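Local coordinates for YjbQ family protein (Sulfolobus solfataricus, PDB 1VPH), which is of unknown function but belongs to the YjbQ (UPF0047) family and has a metal site, occupied here by potassium, at the interface of chains A and B. Numbering follows the deposited sequence. Chains: chain A/B, hypothetical protein SSO2532.

The interface of chains A and B. Residues chain A 58, 101, 104-105; chain B 63-66, 75.
B:Asn65, at the end of strand 60-65, reaches across to A:Ser58, A:His101 and A:Thr105 of the neighbouring chain, in an interface that is not an exact two-fold and belongs to a deposited assembly of three copies, possibly but not provably the working form. An asparagine suits the place because its short amide offers a donor and an acceptor side by side. The donor, ND2, lies 2.9 Å from the backbone O of A:Ser58, bonding to a lone pair in the carbonyl plane and nearly straight, 163° at the hydrogen. The acceptor, OD1, takes the N-H of the A:His101 imidazole, ND1 to OD1 being 2.7 Å. The amide comes in at the edge of the imidazole, and the two planes stand 79° apart, so nothing stacks. These two bonds do most to fix the amide's rotation; the backbone N-H of B:Glu66, its N 2.9 Å from OD1, supports them, coming side-on to the C=O and tilted from its plane. Replacing B:Asn65 with alanine is likely to leave the carbonyl of A:Ser58 and ND1 of A:His101 without their mates across the interface and to uncover the hydroxyl of A:Thr105 where the amide lay.

A:His101 is also a ligand residue of the potassium site, so the amide, by engaging ND1, may help to orient the imidazole for the metal. A:Thr105, which buries 77 Å², presents both branches of its side chain. Its hydroxyl OG1, beside the backbone N (chi1 -60°), turns back along helix 98-107 to bond O of A:His101 at 2.7 Å, and sits over one face of the B:Asn65 amide, 3.3 Å from its CG and displaced away from OD1. The methyl CG2, anti to that N, packs against B:Val63, 3.9 Å from its CB, while CD1 of B:Ile75 approaches the hydroxyl. A branched residue with one polar and one apolar arm thus fits this mixed surface. Beyond it, a water joins the chains, 2.8 Å from the backbone O of A:Thr105 and 3.1 Å from the backbone N of B:Ala64.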
loop_
_atom_site.group_PDB
_atom_site.type_symbol
_atom_site.label_atom_id
_atom_site.label_comp_id
_atom_site.label_asym_id
_atom_site.label_seq_id
_atom_site.Cartn_x
_atom_site.Cartn_y
_atom_site.Cartn_z
ATOM N N SER A 58 -4.666 -6.511 -13.068
ATOM C CA SER A 58 -5.624 -6.564 -11.970
ATOM C C SER A 58 -5.735 -7.922 -11.309
ATOM O O SER A 58 -6.530 -8.070 -10.381
ATOM C CB SER A 58 -6.996 -6.121 -12.456
ATOM O OG SER A 58 -7.538 -6.995 -13.433
ATOM N N HIS A 101 -8.654 -11.260 -8.697
ATOM C CA HIS A 101 -8.965 -9.868 -8.534
ATOM C C HIS A 101 -9.039 -9.472 -7.070
ATOM O O HIS A 101 -8.559 -8.411 -6.688
ATOM C CB HIS A 101 -10.295 -9.546 -9.202
ATOM C CG HIS A 101 -10.267 -9.634 -10.680
ATOM N ND1 HIS A 101 -9.806 -8.603 -11.486
ATOM C CD2 HIS A 101 -10.707 -10.599 -11.511
ATOM C CE1 HIS A 101 -9.957 -8.957 -12.748
ATOM N NE2 HIS A 101 -10.464 -10.169 -12.786
ATOM N N ALA A 104 -5.534 -9.352 -5.469
ATOM C CA ALA A 104 -4.778 -8.236 -6.025
ATOM C C ALA A 104 -5.312 -6.927 -5.447
ATOM O O ALA A 104 -4.544 -6.032 -5.126
ATOM C CB ALA A 104 -4.921 -8.188 -7.491
ATOM N N THR A 105 -6.629 -6.820 -5.339
ATOM C CA THR A 105 -7.254 -5.639 -4.699
ATOM C C THR A 105 -6.705 -5.427 -3.281
ATOM O O THR A 105 -6.312 -4.283 -2.902
ATOM C CB THR A 105 -8.794 -5.745 -4.725
ATOM O OG1 THR A 105 -9.237 -5.826 -6.094
ATOM C CG2 THR A 105 -9.446 -4.541 -4.124
ATOM N N VAL B 63 -8.435 1.789 -3.718
ATOM C CA VAL B 63 -7.991 0.542 -4.359
ATOM C C VAL B 63 -8.006 0.679 -5.894
ATOM O O VAL B 63 -8.589 1.595 -6.455
ATOM C CB VAL B 63 -8.810 -0.676 -3.904
ATOM C CG1 VAL B 63 -8.765 -0.824 -2.360
ATOM C CG2 VAL B 63 -10.275 -0.670 -4.411
ATOM N N ALA B 64 -7.396 -0.297 -6.564
ATOM C CA ALA B 64 -7.501 -0.370 -8.009
ATOM C C ALA B 64 -7.802 -1.770 -8.511
ATOM O O ALA B 64 -7.146 -2.755 -8.160
ATOM C CB ALA B 64 -6.254 0.127 -8.650
ATOM N N ASN B 65 -8.834 -1.868 -9.310
ATOM C CA ASN B 65 -9.133 -3.140 -9.968
ATOM C C ASN B 65 -10.155 -2.900 -11.055
ATOM O O ASN B 65 -10.398 -1.746 -11.430
ATOM C CB ASN B 65 -9.546 -4.240 -8.978
ATOM C CG ASN B 65 -8.997 -5.570 -9.374
ATOM O OD1 ASN B 65 -9.603 -6.286 -10.139
ATOM N ND2 ASN B 65 -7.768 -5.858 -8.951
ATOM N N GLU B 66 -10.735 -3.980 -11.560
ATOM C CA GLU B 66 -11.551 -3.930 -12.772
ATOM C C GLU B 66 -12.929 -3.378 -12.514
ATOM O O GLU B 66 -13.604 -3.819 -11.586
ATOM C CB GLU B 66 -11.697 -5.324 -13.367
ATOM C CG GLU B 66 -12.522 -5.331 -14.603
ATOM C CD GLU B 66 -12.609 -6.668 -15.303
ATOM O OE1 GLU B 66 -11.806 -7.552 -15.048
ATOM O OE2 GLU B 66 -13.465 -6.772 -16.195
ATOM N N ILE B 75 -15.989 -7.600 -4.325
ATOM C CA ILE B 75 -15.048 -6.846 -3.483
ATOM C C ILE B 75 -15.675 -6.381 -2.191
ATOM O O ILE B 75 -15.121 -6.578 -1.088
ATOM C CB ILE B 75 -14.373 -5.672 -4.257
ATOM C CG1 ILE B 75 -13.491 -6.252 -5.357
ATOM C CG2 ILE B 75 -13.545 -4.722 -3.353
ATOM C CD1 ILE B 75 -13.068 -5.218 -6.370
HETATM O O HOH W 1 -5.808 -2.224 -4.752
#